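Local structure of glucuronan lyase A (Trichoderma reesei, 2ZZJ) at residues Phe74-Gln85 with His209-Trp220. The protein probably cleaves beta-1,4-linked glucuronan within the chain as a calcium-binding, beta-jelly-roll lyase of polysaccharide lyase family 20. Numbering follows the deposited sequence.
Sequences FRLSEDWQFQPQ and HMTGTQGFRQVW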
ATOM      1  N   PHE A  74      -4.433  -8.718  -4.688  1.00 10.18           N
ATOM      2  CA  PHE A  74      -5.464  -7.684  -4.927  1.00  9.82           C
ATOM      3  C   PHE A  74      -6.091  -7.843  -6.305  1.00 10.43           C
ATOM      4  O   PHE A  74      -5.516  -8.486  -7.181  1.00 10.11           O
ATOM      5  CB  PHE A  74      -4.911  -6.259  -4.744  1.00 10.66           C
ATOM      6  CG  PHE A  74      -4.131  -5.757  -5.936  1.00  9.49           C
ATOM      7  CD1 PHE A  74      -4.756  -4.994  -6.920  1.00 10.24           C
ATOM      8  CD2 PHE A  74      -2.778  -6.119  -6.099  1.00  9.84           C
ATOM      9  CE1 PHE A  74      -4.032  -4.536  -8.063  1.00 11.00           C
ATOM     10  CE2 PHE A  74      -2.034  -5.678  -7.252  1.00 13.81           C
ATOM     11  CZ  PHE A  74      -2.679  -4.896  -8.212  1.00 12.71           C
ATOM     12  N   ARG A  75      -7.263  -7.238  -6.475  1.00 11.23           N
ATOM     13  CA  ARG A  75      -8.043  -7.382  -7.681  1.00 10.95           C
ATOM     14  C   ARG A  75      -8.814  -6.093  -7.899  1.00 11.67           C
ATOM     15  O   ARG A  75      -9.517  -5.622  -7.003  1.00 10.97           O
ATOM     16  CB  ARG A  75      -9.023  -8.538  -7.504  1.00 11.74           C
ATOM     17  CG  ARG A  75      -9.908  -8.785  -8.731  1.00 12.33           C
ATOM     18  CD  ARG A  75     -10.978  -9.781  -8.348  1.00 17.06           C
ATOM     19  NE  ARG A  75     -11.806 -10.179  -9.487  1.00 18.90           N
ATOM     20  CZ  ARG A  75     -12.893  -9.523  -9.878  1.00 21.76           C
ATOM     21  NH1 ARG A  75     -13.269  -8.433  -9.252  1.00 19.32           N
ATOM     22  NH2 ARG A  75     -13.614  -9.972 -10.905  1.00 23.01           N
ATOM     23  N   LEU A  76      -8.670  -5.506  -9.090  1.00 11.76           N
ATOM     24  CA  LEU A  76      -9.527  -4.386  -9.452  1.00 12.78           C
ATOM     25  C   LEU A  76     -10.837  -4.927  -9.998  1.00 13.68           C
ATOM     26  O   LEU A  76     -10.869  -6.016 -10.589  1.00 14.01           O
ATOM     27  CB  LEU A  76      -8.892  -3.548 -10.541  1.00 12.12           C
ATOM     28  CG  LEU A  76      -7.453  -3.064 -10.310  1.00 12.85           C
ATOM     29  CD1 LEU A  76      -6.910  -2.284 -11.518  1.00 14.78           C
ATOM     30  CD2 LEU A  76      -7.378  -2.212  -9.039  1.00 12.18           C
ATOM     31  N   SER A  77     -11.907  -4.152  -9.866  1.00 13.81           N
ATOM     32  CA  SER A  77     -13.182  -4.526 -10.515  1.00 14.19           C
ATOM     33  C   SER A  77     -12.966  -4.824 -12.009  1.00 14.65           C
ATOM     34  O   SER A  77     -12.125  -4.239 -12.674  1.00 13.51           O
ATOM     35  CB  SER A  77     -14.225  -3.419 -10.382  1.00 13.71           C
ATOM     36  OG  SER A  77     -13.775  -2.294 -11.118  1.00 16.19           O
ATOM     37  N   GLU A  78     -13.725  -5.774 -12.513  1.00 16.53           N
ATOM     38  CA  GLU A  78     -13.620  -6.076 -13.938  1.00 18.09           C
ATOM     39  C   GLU A  78     -13.879  -4.838 -14.832  1.00 17.16           C
ATOM     40  O   GLU A  78     -13.262  -4.680 -15.884  1.00 18.05           O
ATOM     41  CB  GLU A  78     -14.580  -7.189 -14.273  1.00 19.43           C
ATOM     42  CG  GLU A  78     -14.698  -7.302 -15.785  1.00 25.06           C
ATOM     43  CD  GLU A  78     -15.529  -8.455 -16.229  1.00 30.87           C
ATOM     44  OE1 GLU A  78     -15.204  -8.923 -17.334  1.00 34.59           O
ATOM     45  OE2 GLU A  78     -16.473  -8.885 -15.497  1.00 35.22           O
ATOM     46  N   ASP A  79     -14.781  -3.964 -14.395  1.00 16.82           N
ATOM     47  CA  ASP A  79     -15.108  -2.762 -15.125  1.00 16.42           C
ATOM     48  C   ASP A  79     -14.330  -1.525 -14.670  1.00 16.07           C
ATOM     49  O   ASP A  79     -14.812  -0.398 -14.874  1.00 16.02           O
ATOM     50  CB  ASP A  79     -16.610  -2.501 -15.012  1.00 18.60           C
ATOM     51  CG  ASP A  79     -17.069  -2.267 -13.582  1.00 21.44           C
ATOM     52  OD1 ASP A  79     -16.226  -2.061 -12.673  1.00 24.29           O
ATOM     53  OD2 ASP A  79     -18.290  -2.278 -13.378  1.00 27.53           O
ATOM     54  N   TRP A  80     -13.147  -1.742 -14.067  1.00 14.78           N
ATOM     55  CA  TRP A  80     -12.263  -0.662 -13.627  1.00 14.78           C
ATOM     56  C   TRP A  80     -12.039   0.304 -14.769  1.00 15.08           C
ATOM     57  O   TRP A  80     -11.738  -0.122 -15.886  1.00 16.49           O
ATOM     58  CB  TRP A  80     -10.903  -1.210 -13.136  1.00 14.06           C
ATOM     59  CG  TRP A  80      -9.967  -0.158 -12.567  1.00 13.89           C
ATOM     60  CD1 TRP A  80      -8.996   0.545 -13.239  1.00 11.03           C
ATOM     61  CD2 TRP A  80      -9.892   0.270 -11.191  1.00 13.00           C
ATOM     62  NE1 TRP A  80      -8.350   1.410 -12.376  1.00 12.56           N
ATOM     63  CE2 TRP A  80      -8.859   1.242 -11.113  1.00 11.57           C
ATOM     64  CE3 TRP A  80     -10.601  -0.072 -10.021  1.00 13.41           C
ATOM     65  CZ2 TRP A  80      -8.512   1.891  -9.901  1.00 14.01           C
ATOM     66  CZ3 TRP A  80     -10.244   0.555  -8.820  1.00 11.57           C
ATOM     67  CH2 TRP A  80      -9.220   1.540  -8.776  1.00 12.60           C
ATOM     68  N   GLN A  81     -12.197   1.590 -14.493  1.00 15.74           N
ATOM     69  CA  GLN A  81     -12.037   2.625 -15.518  1.00 16.27           C
ATOM     70  C   GLN A  81     -10.655   3.206 -15.327  1.00 15.84           C
ATOM     71  O   GLN A  81     -10.411   4.020 -14.421  1.00 15.76           O
ATOM     72  CB  GLN A  81     -13.156   3.684 -15.371  1.00 14.96           C
ATOM     73  CG  GLN A  81     -13.290   4.607 -16.577  1.00 17.54           C
ATOM     74  CD  GLN A  81     -14.317   5.694 -16.329  1.00 17.36           C
ATOM     75  OE1 GLN A  81     -13.968   6.824 -15.993  1.00 20.01           O
ATOM     76  NE2 GLN A  81     -15.578   5.338 -16.413  1.00 17.02           N
ATOM     77  N   PHE A  82      -9.722   2.794 -16.180  1.00 17.01           N
ATOM     78  CA  PHE A  82      -8.346   3.225 -16.039  1.00 17.55           C
ATOM     79  C   PHE A  82      -8.281   4.729 -16.324  1.00 18.69           C
ATOM     80  O   PHE A  82      -8.870   5.208 -17.335  1.00 19.40           O
ATOM     81  CB  PHE A  82      -7.428   2.396 -16.967  1.00 17.46           C
ATOM     82  CG  PHE A  82      -7.319   0.952 -16.570  1.00 17.31           C
ATOM     83  CD1 PHE A  82      -6.390   0.554 -15.593  1.00 18.10           C
ATOM     84  CD2 PHE A  82      -8.143  -0.011 -17.142  1.00 15.37           C
ATOM     85  CE1 PHE A  82      -6.288  -0.772 -15.206  1.00 17.05           C
ATOM     86  CE2 PHE A  82      -8.042  -1.340 -16.776  1.00 18.90           C
ATOM     87  CZ  PHE A  82      -7.113  -1.729 -15.779  1.00 19.80           C
ATOM     88  N   GLN A  83      -7.588   5.454 -15.434  1.00 18.37           N
ATOM     89  CA  GLN A  83      -7.432   6.909 -15.463  1.00 18.88           C
ATOM     90  C   GLN A  83      -6.049   7.284 -14.953  1.00 20.15           C
ATOM     91  O   GLN A  83      -5.430   6.508 -14.184  1.00 19.24           O
ATOM     92  CB  GLN A  83      -8.531   7.616 -14.631  1.00 18.95           C
ATOM     93  CG  GLN A  83      -9.935   7.426 -15.147  1.00 19.28           C
ATOM     94  CD  GLN A  83     -10.192   8.140 -16.485  1.00 21.21           C
ATOM     95  OE1 GLN A  83      -9.327   8.838 -17.010  1.00 18.12           O
ATOM     96  NE2 GLN A  83     -11.388   7.967 -17.017  1.00 18.97           N
ATOM     97  N   PRO A  84      -5.513   8.439 -15.414  1.00 19.72           N
ATOM     98  CA  PRO A  84      -4.195   8.935 -15.044  1.00 20.14           C
ATOM     99  C   PRO A  84      -4.002   9.320 -13.580  1.00 20.05           C
ATOM    100  O   PRO A  84      -2.859   9.511 -13.155  1.00 20.87           O
ATOM    101  CB  PRO A  84      -4.022  10.199 -15.916  1.00 21.35           C
ATOM    102  CG  PRO A  84      -5.357  10.507 -16.499  1.00 20.68           C
ATOM    103  CD  PRO A  84      -6.170   9.275 -16.455  1.00 21.05           C
ATOM    104  N   GLN A  85      -5.088   9.490 -12.828  1.00 19.23           N
ATOM    105  CA  GLN A  85      -4.978   9.793 -11.393  1.00 19.25           C
ATOM    106  C   GLN A  85      -4.434   8.575 -10.653  1.00 18.59           C
ATOM    107  O   GLN A  85      -4.433   7.471 -11.193  1.00 19.96           O
ATOM    108  CB  GLN A  85      -6.321  10.209 -10.800  1.00 17.75           C
ATOM    109  CG  GLN A  85      -6.765  11.624 -11.215  1.00 19.85           C
ATOM    110  CD  GLN A  85      -8.038  12.069 -10.537  1.00 18.28           C
ATOM    111  OE1 GLN A  85      -9.053  11.384 -10.577  1.00 19.58           O
ATOM    112  NE2 GLN A  85      -8.012  13.271  -9.969  1.00 22.44           N
ATOM    113  N   HIS A 209     -10.459  17.275  -7.792  1.00 29.14           N
ATOM    114  CA  HIS A 209     -11.496  16.783  -8.700  1.00 28.71           C
ATOM    115  C   HIS A 209     -11.175  15.341  -9.049  1.00 27.88           C
ATOM    116  O   HIS A 209     -10.057  14.875  -8.808  1.00 26.38           O
ATOM    117  CB  HIS A 209     -11.523  17.598 -10.012  1.00 29.48           C
ATOM    118  CG  HIS A 209     -10.251  17.508 -10.787  1.00 30.92           C
ATOM    119  ND1 HIS A 209      -9.134  18.250 -10.471  1.00 34.60           N
ATOM    120  CD2 HIS A 209      -9.894  16.713 -11.822  1.00 35.52           C
ATOM    121  CE1 HIS A 209      -8.149  17.934 -11.291  1.00 35.96           C
ATOM    122  NE2 HIS A 209      -8.582  17.000 -12.118  1.00 36.61           N
ATOM    123  N   MET A 210     -12.167  14.678  -9.645  1.00 27.35           N
ATOM    124  CA  MET A 210     -12.045  13.337 -10.156  1.00 28.11           C
ATOM    125  C   MET A 210     -12.017  13.339 -11.681  1.00 26.31           C
ATOM    126  O   MET A 210     -12.871  13.945 -12.326  1.00 26.09           O
ATOM    127  CB  MET A 210     -13.223  12.510  -9.678  1.00 27.85           C
ATOM    128  CG  MET A 210     -13.341  11.197 -10.405  1.00 30.28           C
ATOM    129  SD  MET A 210     -14.844  10.285 -10.074  1.00 33.56           S
ATOM    130  CE  MET A 210     -16.092  11.273 -10.887  1.00 29.95           C
ATOM    131  N   THR A 211     -11.046  12.633 -12.250  1.00 24.69           N
ATOM    132  CA  THR A 211     -10.938  12.427 -13.705  1.00 23.45           C
ATOM    133  C   THR A 211     -11.774  11.214 -14.101  1.00 22.80           C
ATOM    134  O   THR A 211     -11.643  10.135 -13.506  1.00 21.93           O
ATOM    135  CB  THR A 211      -9.458  12.216 -14.067  1.00 23.14           C
ATOM    136  OG1 THR A 211      -8.709  13.323 -13.577  1.00 24.48           O
ATOM    137  CG2 THR A 211      -9.205  12.058 -15.564  1.00 22.81           C
ATOM    138  N   GLY A 212     -12.608  11.365 -15.129  1.00 22.26           N
ATOM    139  CA  GLY A 212     -13.442  10.264 -15.591  1.00 21.76           C
ATOM    140  C   GLY A 212     -14.793  10.180 -14.914  1.00 21.73           C
ATOM    141  O   GLY A 212     -15.221  11.145 -14.264  1.00 21.58           O
ATOM    142  N   THR A 213     -15.465   9.039 -15.073  1.00 20.92           N
ATOM    143  CA  THR A 213     -16.862   8.908 -14.686  1.00 21.67           C
ATOM    144  C   THR A 213     -17.132   7.757 -13.723  1.00 20.90           C
ATOM    145  O   THR A 213     -18.283   7.483 -13.384  1.00 21.28           O
ATOM    146  CB  THR A 213     -17.803   8.807 -15.922  1.00 22.00           C
ATOM    147  OG1 THR A 213     -17.411   7.697 -16.735  1.00 24.30           O
ATOM    148  CG2 THR A 213     -17.719  10.082 -16.737  1.00 23.24           C
ATOM    149  N   GLN A 214     -16.081   7.107 -13.224  1.00 19.68           N
ATOM    150  CA  GLN A 214     -16.306   6.001 -12.298  1.00 18.45           C
ATOM    151  C   GLN A 214     -16.030   6.489 -10.863  1.00 19.37           C
ATOM    152  O   GLN A 214     -14.926   6.292 -10.313  1.00 18.67           O
ATOM    153  CB  GLN A 214     -15.409   4.801 -12.651  1.00 18.55           C
ATOM    154  CG  GLN A 214     -15.758   3.536 -11.866  1.00 15.53           C
ATOM    155  CD  GLN A 214     -14.949   2.367 -12.374  1.00 18.19           C
ATOM    156  OE1 GLN A 214     -13.788   2.208 -12.020  1.00 13.31           O
ATOM    157  NE2 GLN A 214     -15.552   1.562 -13.239  1.00 16.48           N
ATOM    158  N   GLY A 215     -17.035   7.138 -10.276  1.00 18.95           N
ATOM    159  CA  GLY A 215     -16.923   7.669  -8.918  1.00 18.14           C
ATOM    160  C   GLY A 215     -17.099   6.609  -7.849  1.00 18.16           C
ATOM    161  O   GLY A 215     -16.842   6.874  -6.667  1.00 19.01           O
ATOM    162  N   PHE A 216     -17.522   5.416  -8.247  1.00 16.88           N
ATOM    163  CA  PHE A 216     -17.618   4.292  -7.332  1.00 16.63           C
ATOM    164  C   PHE A 216     -16.539   3.279  -7.695  1.00 16.42           C
ATOM    165  O   PHE A 216     -16.622   2.613  -8.737  1.00 17.53           O
ATOM    166  CB  PHE A 216     -18.993   3.641  -7.420  1.00 16.72           C
ATOM    167  CG  PHE A 216     -19.170   2.449  -6.515  1.00 17.83           C
ATOM    168  CD1 PHE A 216     -19.049   2.588  -5.125  1.00 18.40           C
ATOM    169  CD2 PHE A 216     -19.520   1.191  -7.045  1.00 16.60           C
ATOM    170  CE1 PHE A 216     -19.253   1.483  -4.256  1.00 19.17           C
ATOM    171  CE2 PHE A 216     -19.705   0.104  -6.201  1.00 17.34           C
ATOM    172  CZ  PHE A 216     -19.556   0.248  -4.801  1.00 19.99           C
ATOM    173  N   ARG A 217     -15.558   3.149  -6.818  1.00 15.45           N
ATOM    174  CA  ARG A 217     -14.361   2.356  -7.117  1.00 14.62           C
ATOM    175  C   ARG A 217     -14.298   1.154  -6.195  1.00 14.70           C
ATOM    176  O   ARG A 217     -14.562   1.296  -5.009  1.00 14.79           O
ATOM    177  CB  ARG A 217     -13.116   3.215  -6.946  1.00 13.99           C
ATOM    178  CG  ARG A 217     -12.979   4.371  -7.972  1.00 12.89           C
ATOM    179  CD  ARG A 217     -12.405   3.807  -9.280  1.00 14.77           C
ATOM    180  NE  ARG A 217     -12.427   4.786 -10.372  1.00 14.74           N
ATOM    181  CZ  ARG A 217     -11.713   4.672 -11.488  1.00 16.76           C
ATOM    182  NH1 ARG A 217     -10.887   3.620 -11.661  1.00 12.84           N
ATOM    183  NH2 ARG A 217     -11.792   5.633 -12.420  1.00 15.07           N
ATOM    184  N   GLN A 218     -13.930  -0.013  -6.727  1.00 13.58           N
ATOM    185  CA  GLN A 218     -13.888  -1.260  -5.934  1.00 13.24           C
ATOM    186  C   GLN A 218     -12.591  -2.044  -6.143  1.00 12.58           C
ATOM    187  O   GLN A 218     -12.173  -2.276  -7.288  1.00 13.04           O
ATOM    188  CB  GLN A 218     -15.043  -2.188  -6.286  1.00 14.16           C
ATOM    189  CG  GLN A 218     -16.430  -1.506  -6.356  1.00 16.89           C
ATOM    190  CD  GLN A 218     -17.451  -2.442  -6.872  1.00 19.90           C
ATOM    191  OE1 GLN A 218     -17.806  -2.408  -8.054  1.00 22.04           O
ATOM    192  NE2 GLN A 218     -17.928  -3.304  -6.002  1.00 21.15           N
ATOM    193  N   VAL A 219     -11.981  -2.472  -5.035  1.00 11.90           N
ATOM    194  CA  VAL A 219     -10.747  -3.275  -5.067  1.00 11.48           C
ATOM    195  C   VAL A 219     -10.903  -4.357  -3.987  1.00 12.52           C
ATOM    196  O   VAL A 219     -11.378  -4.044  -2.876  1.00 13.36           O
ATOM    197  CB  VAL A 219      -9.481  -2.433  -4.791  1.00 12.23           C
ATOM    198  CG1 VAL A 219      -8.204  -3.378  -4.872  1.00 10.91           C
ATOM    199  CG2 VAL A 219      -9.365  -1.256  -5.793  1.00 11.80           C
ATOM    200  N   TRP A 220     -10.563  -5.601  -4.315  1.00 10.89           N
ATOM    201  CA  TRP A 220     -10.619  -6.725  -3.383  1.00 11.17           C
ATOM    202  C   TRP A 220      -9.196  -7.073  -2.929  1.00 10.96           C
ATOM    203  O   TRP A 220      -8.235  -6.817  -3.679  1.00  9.80           O
ATOM    204  CB  TRP A 220     -11.237  -7.946  -4.046  1.00 12.30           C
ATOM    205  CG  TRP A 220     -12.707  -7.829  -4.322  1.00 13.99           C
ATOM    206  CD1 TRP A 220     -13.730  -8.451  -3.642  1.00 17.68           C
ATOM    207  CD2 TRP A 220     -13.323  -7.032  -5.322  1.00 14.38           C
ATOM    208  NE1 TRP A 220     -14.964  -8.103  -4.199  1.00 15.30           N
ATOM    209  CE2 TRP A 220     -14.728  -7.233  -5.227  1.00 15.81           C
ATOM    210  CE3 TRP A 220     -12.832  -6.167  -6.301  1.00 13.03           C
ATOM    211  CZ2 TRP A 220     -15.625  -6.582  -6.060  1.00 16.76           C
ATOM    212  CZ3 TRP A 220     -13.749  -5.540  -7.161  1.00 16.39           C
ATOM    213  CH2 TRP A 220     -15.115  -5.748  -7.026  1.00 16.07           C
TER
HETATM  214  O   HOH W   1     -14.027   0.180  -9.769  1.00 15.58           O
HETATM  215  O   HOH W   2     -16.842  -0.802 -10.032  1.00 23.80           O
HETATM  216  O   HOH W   3      -9.784   9.088 -11.881  1.00 19.67           O
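The backbone carbonyl O of Gln81 is gripped by two nitrogens of Arg217, 2.8 Å from NH1 and 2.9 Å from NH2. The NH2 bond lies in the carbonyl plane on a lone pair, whereas NH1 comes from above that plane. Arginine suits this place because the same side chain also lies over a face of the Trp80 indole: CD makes a CH-pi contact, and the guanidinium, turned 77° to the ring, forms a cation-pi pair with NH1 over the centre. A bend at chi2 (-81°) brings the chain back across the ring, and NE bonds to Gln214 O. Leu76 CD1 backs the opposite face of the indole.

Glutamines, each able to donate and accept, join the loops. Gln214 donates from NE2 to Asp79 O at 2.7 Å and accepts from Gln81 N at OE1. Extended beyond CG, Gln81 receives Thr213 N on an OE1 lone pair (2.8 Å) and gives NE2 to Thr213 OG1; Gln83 NE2 also reaches that OE1. Gln85 OE1 takes a nearly straight bond (178°) from Thr211 N, which stands above the carbonyl plane, and NE2 donates to His209 O.

At the other end, Arg75 pairs antiparallel with Trp220, joining strands 66-76 and 216-227 of one jelly-roll sheet, while branched Val219 packs CG2 against Trp80 CZ3 (3.6 Å). A leucine in place of Arg217 would probably let the loop at Gln81 shift, its carbonyl O having lost both donors and the indole its cation. Beyond the strand pairing, side-chain amides and one guanidinium thus satisfy backbone polar groups, tying together loops of irregular shape.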